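Local atomic coordinates of naphthalene dioxygenase large subunit (Rhodococcus sp., PDB entry 2B1X), a protein that forms the large subunit of a Rieske-type ring-hydroxylating dioxygenase, carrying an fe2/s2 (inorganic) cluster and a separate mononuclear iron site. Residues A[86-91]-A[113-118]; A[209-214]-A[422-427]. One frame throughout, in Å; residues are numbered along the deposited sequence.

Contact 1: residues A[86-91]-A[113-118]; sequences NACRHR and WTYSNT. With FES (Fe2/s2 (inorganic) cluster), chain H.
SG of Cys88 and CG of His90 lie anti to the backbone N, whereas CG of Trp113 and of Tyr115 lie beside it, anti to the carbonyl carbon, and these choices bring thiolate, imidazole, indole and phenol together around the fe2/s2 (inorganic) cluster. His90 ND1 binds FE1 at 2.1 Å and Cys88 SG binds FE2 at 2.3 Å; His111 and Cys108 complete the two irons, the two-Cys, two-His pattern that defines a Rieske centre. Trp113 lies against His90 as an offset stack, its six-membered ring 4.8 Å from the imidazole centroid to centroid and the planes 29° apart. The closer touch is a CH-pi contact, in which His90 CB stands 3.5 Å from the centroid of that six-membered ring, almost exactly on its normal. Tyr115 reaches the cluster loop with its hydroxyl tip. Arg89 N donates to Tyr115 OH (3.0 Å, N-H...O 167°), a nearly straight bond, and Cys88 SG approaches the same OH to 3.2 Å, near the plane of the ring. His90 N donates a long bond to Cys88 SG (3.6 Å). Dipoles gathered about a cluster ligand would probably tune its reduction potential, and His90 NE2, hydrogen-bonded to Glu421 of the second subunit, connects the cluster to the subunit interface.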
ATOM      1  N   ASN A  86       9.872   6.420 -23.827  1.00 12.00           N
ATOM      2  CA  ASN A  86       9.877   4.964 -23.801  1.00 11.76           C
ATOM      3  C   ASN A  86       8.481   4.356 -23.962  1.00 12.38           C
ATOM      4  O   ASN A  86       7.991   3.604 -23.098  1.00 12.34           O
ATOM      5  CB  ASN A  86      10.545   4.470 -22.528  1.00 12.28           C
ATOM      6  CG  ASN A  86      10.799   2.974 -22.546  1.00 12.92           C
ATOM      7  OD1 ASN A  86      10.776   2.346 -23.599  1.00 13.76           O
ATOM      8  ND2 ASN A  86      11.006   2.390 -21.362  1.00 12.73           N
ATOM      9  N   ALA A  87       7.860   4.670 -25.092  1.00 12.45           N
ATOM     10  CA  ALA A  87       6.455   4.376 -25.340  1.00 12.37           C
ATOM     11  C   ALA A  87       6.326   4.160 -26.817  1.00 13.07           C
ATOM     12  O   ALA A  87       6.494   5.100 -27.593  1.00 13.79           O
ATOM     13  CB  ALA A  87       5.553   5.544 -24.874  1.00 11.54           C
ATOM     14  N   CYS A  88       6.038   2.920 -27.211  1.00 12.49           N
ATOM     15  CA  CYS A  88       5.796   2.559 -28.597  1.00 12.36           C
ATOM     16  C   CYS A  88       4.683   3.431 -29.176  1.00 12.14           C
ATOM     17  O   CYS A  88       3.712   3.756 -28.481  1.00 12.64           O
ATOM     18  CB  CYS A  88       5.404   1.073 -28.679  1.00 12.27           C
ATOM     19  SG  CYS A  88       5.163   0.466 -30.374  1.00 12.89           S
ATOM     20  N   ARG A  89       4.831   3.824 -30.437  1.00 11.33           N
ATOM     21  CA  ARG A  89       3.919   4.751 -31.086  1.00 10.55           C
ATOM     22  C   ARG A  89       2.607   4.073 -31.472  1.00 10.72           C
ATOM     23  O   ARG A  89       1.657   4.740 -31.832  1.00 10.72           O
ATOM     24  CB  ARG A  89       4.586   5.337 -32.350  1.00 10.79           C
ATOM     25  CG  ARG A  89       5.833   6.223 -32.050  1.00 11.52           C
ATOM     26  CD  ARG A  89       5.557   7.424 -31.141  1.00 13.66           C
ATOM     27  NE  ARG A  89       4.457   8.253 -31.645  1.00 14.00           N
ATOM     28  CZ  ARG A  89       4.580   9.224 -32.560  1.00 16.36           C
ATOM     29  NH1 ARG A  89       5.761   9.497 -33.126  1.00 14.15           N
ATOM     30  NH2 ARG A  89       3.504   9.922 -32.936  1.00 16.40           N
ATOM     31  N   HIS A  90       2.583   2.748 -31.398  1.00 10.32           N
ATOM     32  CA  HIS A  90       1.439   1.954 -31.813  1.00 10.97           C
ATOM     33  C   HIS A  90       0.418   1.937 -30.674  1.00 11.63           C
ATOM     34  O   HIS A  90      -0.596   2.648 -30.769  1.00 11.27           O
ATOM     35  CB  HIS A  90       1.895   0.558 -32.254  1.00 10.16           C
ATOM     36  CG  HIS A  90       0.775  -0.335 -32.708  1.00 11.82           C
ATOM     37  ND1 HIS A  90       0.587  -1.603 -32.202  1.00  9.47           N
ATOM     38  CD2 HIS A  90      -0.220  -0.138 -33.607  1.00 10.24           C
ATOM     39  CE1 HIS A  90      -0.467  -2.152 -32.781  1.00 12.20           C
ATOM     40  NE2 HIS A  90      -0.981  -1.280 -33.629  1.00  9.45           N
ATOM     41  N   ARG A  91       0.711   1.193 -29.598  1.00 11.87           N
ATOM     42  CA  ARG A  91      -0.177   1.146 -28.426  1.00 11.81           C
ATOM     43  C   ARG A  91       0.514   1.552 -27.119  1.00 12.15           C
ATOM     44  O   ARG A  91       0.019   1.221 -26.039  1.00 12.82           O
ATOM     45  CB  ARG A  91      -0.841  -0.249 -28.287  1.00 12.39           C
ATOM     46  CG  ARG A  91      -2.238  -0.255 -27.602  1.00 11.78           C
ATOM     47  CD  ARG A  91      -3.330   0.345 -28.485  1.00 10.61           C
ATOM     48  NE  ARG A  91      -3.728  -0.659 -29.461  1.00 11.13           N
ATOM     49  CZ  ARG A  91      -3.563  -0.557 -30.775  1.00 13.04           C
ATOM     50  NH1 ARG A  91      -3.074   0.565 -31.296  1.00 10.50           N
ATOM     51  NH2 ARG A  91      -3.945  -1.575 -31.572  1.00 11.74           N
ATOM     52  N   TRP A 113       6.882  -3.793 -33.617  1.00 10.78           N
ATOM     53  CA  TRP A 113       7.417  -2.623 -34.296  1.00 10.50           C
ATOM     54  C   TRP A 113       8.842  -2.467 -33.780  1.00 10.83           C
ATOM     55  O   TRP A 113       9.094  -2.647 -32.590  1.00 10.65           O
ATOM     56  CB  TRP A 113       6.605  -1.381 -33.938  1.00 10.51           C
ATOM     57  CG  TRP A 113       5.243  -1.278 -34.680  1.00 10.93           C
ATOM     58  CD1 TRP A 113       4.521  -2.292 -35.215  1.00 11.08           C
ATOM     59  CD2 TRP A 113       4.502  -0.080 -34.939  1.00 10.67           C
ATOM     60  NE1 TRP A 113       3.367  -1.808 -35.784  1.00 11.38           N
ATOM     61  CE2 TRP A 113       3.348  -0.446 -35.649  1.00 10.99           C
ATOM     62  CE3 TRP A 113       4.726   1.284 -34.680  1.00 11.30           C
ATOM     63  CZ2 TRP A 113       2.395   0.484 -36.057  1.00 10.97           C
ATOM     64  CZ3 TRP A 113       3.779   2.207 -35.086  1.00 10.75           C
ATOM     65  CH2 TRP A 113       2.636   1.808 -35.773  1.00 10.86           C
ATOM     66  N   THR A 114       9.758  -2.169 -34.690  1.00 11.03           N
ATOM     67  CA  THR A 114      11.185  -2.183 -34.377  1.00 11.29           C
ATOM     68  C   THR A 114      11.773  -0.824 -34.679  1.00 11.14           C
ATOM     69  O   THR A 114      11.610  -0.308 -35.799  1.00 10.27           O
ATOM     70  CB  THR A 114      11.862  -3.268 -35.250  1.00 12.00           C
ATOM     71  OG1 THR A 114      11.252  -4.538 -34.948  1.00 14.38           O
ATOM     72  CG2 THR A 114      13.344  -3.456 -34.873  1.00 11.71           C
ATOM     73  N   TYR A 115      12.494  -0.284 -33.696  1.00 11.09           N
ATOM     74  CA  TYR A 115      13.080   1.040 -33.779  1.00 11.21           C
ATOM     75  C   TYR A 115      14.600   0.965 -33.716  1.00 11.93           C
ATOM     76  O   TYR A 115      15.158   0.236 -32.892  1.00 12.54           O
ATOM     77  CB  TYR A 115      12.552   1.950 -32.659  1.00 11.07           C
ATOM     78  CG  TYR A 115      11.009   2.064 -32.569  1.00 11.76           C
ATOM     79  CD1 TYR A 115      10.263   1.118 -31.872  1.00 10.93           C
ATOM     80  CD2 TYR A 115      10.327   3.146 -33.136  1.00  8.92           C
ATOM     81  CE1 TYR A 115       8.861   1.241 -31.773  1.00 12.51           C
ATOM     82  CE2 TYR A 115       8.966   3.296 -33.022  1.00 10.82           C
ATOM     83  CZ  TYR A 115       8.228   2.336 -32.350  1.00 10.93           C
ATOM     84  OH  TYR A 115       6.865   2.474 -32.243  1.00 14.28           O
ATOM     85  N   SER A 116      15.276   1.701 -34.599  1.00 11.60           N
ATOM     86  CA  SER A 116      16.706   1.995 -34.382  1.00 11.94           C
ATOM     87  C   SER A 116      16.905   2.734 -33.074  1.00 12.34           C
ATOM     88  O   SER A 116      16.003   3.444 -32.621  1.00 11.51           O
ATOM     89  CB  SER A 116      17.232   2.844 -35.536  1.00 11.74           C
ATOM     90  OG  SER A 116      18.607   3.086 -35.400  1.00 13.16           O
ATOM     91  N   ASN A 117      18.101   2.622 -32.475  1.00 13.37           N
ATOM     92  CA  ASN A 117      18.422   3.451 -31.305  1.00 13.69           C
ATOM     93  C   ASN A 117      18.543   4.939 -31.674  1.00 13.54           C
ATOM     94  O   ASN A 117      18.613   5.820 -30.822  1.00 14.14           O
ATOM     95  CB  ASN A 117      19.665   2.938 -30.549  1.00 13.35           C
ATOM     96  CG  ASN A 117      20.866   2.780 -31.429  1.00 14.55           C
ATOM     97  OD1 ASN A 117      20.955   3.357 -32.523  1.00 13.59           O
ATOM     98  ND2 ASN A 117      21.820   1.985 -30.957  1.00 14.61           N
ATOM     99  N   THR A 118      18.540   5.182 -32.968  1.00 13.50           N
ATOM    100  CA  THR A 118      18.343   6.496 -33.559  1.00 14.29           C
ATOM    101  C   THR A 118      16.925   7.064 -33.227  1.00 14.49           C
ATOM    102  O   THR A 118      16.683   8.286 -33.225  1.00 13.75           O
ATOM    103  CB  THR A 118      18.447   6.222 -35.079  1.00 15.04           C
ATOM    104  OG1 THR A 118      19.670   6.730 -35.617  1.00 16.94           O
ATOM    105  CG2 THR A 118      17.336   6.850 -35.828  1.00 12.68           C
TER
HETATM  106 FE1  FES H 501       1.932  -2.506 -30.891  1.00 20.90          FE
HETATM  107 FE2  FES H 501       4.309  -1.636 -29.804  1.00 20.79          FE
HETATM  108  S1  FES H 501       4.020  -2.861 -31.634  1.00 22.34           S
HETATM  109  S2  FES H 501       2.245  -1.457 -28.953  1.00 20.74           S

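Contact 2: residues A[209-214]-A[422-427]; sequences NFVGDA and ANQRNF
Asn423 and Gln424 reach from helix 422-436 to residues 211-213 in two different ways. Asn423 keeps CG beside its own backbone N (chi1 -68°), and ND2 then donates to Val211 O at 3.0 Å. The bond is moderately bent, at 153°, and the donor lies out of the carbonyl plane; ND2 also bonds Leu251 O, giving this buried amide nitrogen two acceptors. Gln424 begins with a similar first torsion but folds at chi2 (88°), turning its amide back over the glycine backbone. OE1 comes within 3.5 Å of Gly212 CA, on the side where a side chain would project, and the bare glycine backbone thus leaves room for the amide. Gln424 NE2 donates to two waters, one of which donates in turn to Asp213 OD2 at 2.6 Å. Val211 places CG1 between its backbone N and carbonyl carbon, and this methyl packs 3.8 Å from Gln424 CA and 4.2 Å from Phe427 CB. Asp213 OD2 also bonds His111 of the third subunit, and OD1 accepts from the backbone N of the iron ligand His216, consistent with a bridge between the Rieske and mononuclear sites of adjacent subunits. Strand 293-298 borders the apolar side, where Thr297 touches Val211 and Phe427, while His242 and His244 of strand 240-244 touch side chains of helix 422-436.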
ATOM      1  N   ASN A 209      17.896  21.995   1.120  1.00 12.94           N
ATOM      2  CA  ASN A 209      19.035  21.679   1.952  1.00 12.78           C
ATOM      3  C   ASN A 209      20.371  21.910   1.238  1.00 13.18           C
ATOM      4  O   ASN A 209      21.275  22.576   1.786  1.00 13.69           O
ATOM      5  CB  ASN A 209      18.899  20.244   2.484  1.00 12.62           C
ATOM      6  CG  ASN A 209      20.071  19.829   3.354  1.00 14.17           C
ATOM      7  OD1 ASN A 209      21.132  19.581   2.844  1.00 15.16           O
ATOM      8  ND2 ASN A 209      19.877  19.772   4.671  1.00 15.16           N
ATOM      9  N   PHE A 210      20.499  21.389   0.018  1.00 12.46           N
ATOM     10  CA  PHE A 210      21.752  21.500  -0.709  1.00 11.77           C
ATOM     11  C   PHE A 210      21.941  22.869  -1.347  1.00 11.58           C
ATOM     12  O   PHE A 210      23.061  23.228  -1.557  1.00 10.80           O
ATOM     13  CB  PHE A 210      21.939  20.382  -1.776  1.00 11.48           C
ATOM     14  CG  PHE A 210      22.572  19.132  -1.242  1.00 10.59           C
ATOM     15  CD1 PHE A 210      21.861  18.279  -0.397  1.00 12.09           C
ATOM     16  CD2 PHE A 210      23.908  18.829  -1.532  1.00 12.68           C
ATOM     17  CE1 PHE A 210      22.437  17.106   0.117  1.00 11.98           C
ATOM     18  CE2 PHE A 210      24.532  17.658  -0.993  1.00 11.46           C
ATOM     19  CZ  PHE A 210      23.789  16.800  -0.155  1.00 11.13           C
ATOM     20  N   VAL A 211      20.867  23.611  -1.682  1.00 11.23           N
ATOM     21  CA  VAL A 211      21.039  24.931  -2.337  1.00 11.12           C
ATOM     22  C   VAL A 211      21.799  25.946  -1.419  1.00 12.03           C
ATOM     23  O   VAL A 211      22.575  26.804  -1.889  1.00 10.97           O
ATOM     24  CB  VAL A 211      19.685  25.514  -2.978  1.00 12.02           C
ATOM     25  CG1 VAL A 211      18.721  26.117  -1.910  1.00 11.00           C
ATOM     26  CG2 VAL A 211      19.975  26.550  -4.122  1.00 10.66           C
ATOM     27  N   GLY A 212      21.639  25.811  -0.106  1.00 11.93           N
ATOM     28  CA  GLY A 212      22.100  26.868   0.772  1.00 12.42           C
ATOM     29  C   GLY A 212      22.461  26.492   2.190  1.00 13.18           C
ATOM     30  O   GLY A 212      23.036  27.303   2.893  1.00 12.93           O
ATOM     31  N   ASP A 213      22.197  25.259   2.600  1.00 13.03           N
ATOM     32  CA  ASP A 213      22.160  24.973   4.051  1.00 14.04           C
ATOM     33  C   ASP A 213      23.393  24.261   4.612  1.00 14.38           C
ATOM     34  O   ASP A 213      23.523  23.035   4.486  1.00 15.29           O
ATOM     35  CB  ASP A 213      20.879  24.162   4.359  1.00 12.48           C
ATOM     36  CG  ASP A 213      20.509  24.174   5.850  1.00 13.81           C
ATOM     37  OD1 ASP A 213      21.376  24.113   6.740  1.00 15.56           O
ATOM     38  OD2 ASP A 213      19.344  24.231   6.212  1.00 17.71           O
ATOM     39  N   ALA A 214      24.300  25.034   5.203  1.00 14.39           N
ATOM     40  CA  ALA A 214      25.381  24.506   5.999  1.00 13.78           C
ATOM     41  C   ALA A 214      24.982  24.477   7.476  1.00 13.70           C
ATOM     42  O   ALA A 214      25.454  23.628   8.234  1.00 13.54           O
ATOM     43  CB  ALA A 214      26.613  25.368   5.810  1.00 13.41           C
ATOM     44  N   ALA A 422      19.634  33.183   1.784  1.00 11.28           N
ATOM     45  CA  ALA A 422      19.398  33.886   0.511  1.00 11.84           C
ATOM     46  C   ALA A 422      19.243  32.917  -0.678  1.00 11.47           C
ATOM     47  O   ALA A 422      18.368  33.109  -1.553  1.00 12.53           O
ATOM     48  CB  ALA A 422      20.496  34.923   0.235  1.00 10.43           C
ATOM     49  N   ASN A 423      20.056  31.867  -0.701  1.00 11.59           N
ATOM     50  CA  ASN A 423      19.930  30.831  -1.740  1.00 11.41           C
ATOM     51  C   ASN A 423      18.595  30.096  -1.721  1.00 11.26           C
ATOM     52  O   ASN A 423      17.973  29.935  -2.781  1.00 11.85           O
ATOM     53  CB  ASN A 423      21.078  29.832  -1.676  1.00 10.87           C
ATOM     54  CG  ASN A 423      22.391  30.450  -2.052  1.00 11.66           C
ATOM     55  OD1 ASN A 423      22.457  31.661  -2.402  1.00 11.99           O
ATOM     56  ND2 ASN A 423      23.481  29.631  -1.994  1.00  9.33           N
ATOM     57  N   GLN A 424      18.151  29.668  -0.545  1.00 10.05           N
ATOM     58  CA  GLN A 424      16.837  28.995  -0.415  1.00 11.01           C
ATOM     59  C   GLN A 424      15.686  29.917  -0.848  1.00 11.17           C
ATOM     60  O   GLN A 424      14.725  29.476  -1.486  1.00 10.64           O
ATOM     61  CB  GLN A 424      16.598  28.507   1.021  1.00 10.82           C
ATOM     62  CG  GLN A 424      17.624  27.461   1.553  1.00 11.45           C
ATOM     63  CD  GLN A 424      18.893  28.044   2.214  1.00 12.93           C
ATOM     64  OE1 GLN A 424      19.489  28.998   1.719  1.00 12.18           O
ATOM     65  NE2 GLN A 424      19.306  27.438   3.326  1.00 12.24           N
ATOM     66  N   ARG A 425      15.821  31.210  -0.526  1.00 11.06           N
ATOM     67  CA  ARG A 425      14.813  32.197  -0.887  1.00 11.41           C
ATOM     68  C   ARG A 425      14.712  32.401  -2.396  1.00 10.63           C
ATOM     69  O   ARG A 425      13.618  32.525  -2.929  1.00 10.66           O
ATOM     70  CB  ARG A 425      15.143  33.533  -0.222  1.00 10.92           C
ATOM     71  CG  ARG A 425      14.682  33.583   1.272  1.00 15.25           C
ATOM     72  CD  ARG A 425      14.456  35.009   1.749  1.00 18.13           C
ATOM     73  NE  ARG A 425      15.753  35.550   1.893  1.00 20.06           N
ATOM     74  CZ  ARG A 425      16.245  36.637   1.333  1.00 21.52           C
ATOM     75  NH1 ARG A 425      15.534  37.467   0.566  1.00 22.11           N
ATOM     76  NH2 ARG A 425      17.502  36.899   1.596  1.00 20.49           N
ATOM     77  N   ASN A 426      15.873  32.504  -3.047  1.00 10.21           N
ATOM     78  CA  ASN A 426      15.986  32.582  -4.504  1.00 10.51           C
ATOM     79  C   ASN A 426      15.423  31.339  -5.198  1.00 10.49           C
ATOM     80  O   ASN A 426      14.810  31.425  -6.246  1.00 11.84           O
ATOM     81  CB  ASN A 426      17.469  32.762  -4.870  1.00  9.92           C
ATOM     82  CG  ASN A 426      17.716  32.869  -6.367  1.00 10.78           C
ATOM     83  OD1 ASN A 426      17.233  33.780  -7.024  1.00  9.65           O
ATOM     84  ND2 ASN A 426      18.502  31.944  -6.906  1.00 12.46           N
ATOM     85  N   PHE A 427      15.647  30.173  -4.611  1.00 11.09           N
ATOM     86  CA  PHE A 427      15.165  28.933  -5.198  1.00 11.01           C
ATOM     87  C   PHE A 427      13.627  28.954  -5.157  1.00 11.52           C
ATOM     88  O   PHE A 427      12.964  28.684  -6.154  1.00 12.00           O
ATOM     89  CB  PHE A 427      15.753  27.753  -4.405  1.00 11.32           C
ATOM     90  CG  PHE A 427      15.211  26.405  -4.806  1.00 12.00           C
ATOM     91  CD1 PHE A 427      15.939  25.588  -5.651  1.00 12.81           C
ATOM     92  CD2 PHE A 427      14.001  25.940  -4.281  1.00 10.68           C
ATOM     93  CE1 PHE A 427      15.470  24.322  -6.012  1.00 12.05           C
ATOM     94  CE2 PHE A 427      13.512  24.673  -4.654  1.00 14.42           C
ATOM     95  CZ  PHE A 427      14.283  23.860  -5.506  1.00 11.60           C
TER
HETATM   96  O   HOH W   1      21.097  28.063   5.652  1.00 24.09           O
HETATM   97  O   HOH W   2      17.572  25.349   4.612  1.00 32.36           O

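Contact 1 closes before contact 2 opens along the chain, and the two share no strand or helix. Residues 86-91 and 113-118 belong to the Rieske region, joining a cluster loop to the middle strand of the small sheet 105-107, 114-116, 121-123. Residues 209-214 and 422-427 bring together two helices of the catalytic region, 208 residues apart in sequence at their closest ends, beside its large antiparallel sheet. The centres lie about 41 Å apart, on opposite sides of the chain's centre, and the nearest atoms about 26 Å. Within one chain the cluster is therefore remote from contact 2; the short link between the sites runs across subunits, consistent with the assembly pairing a cluster with a neighbour's iron.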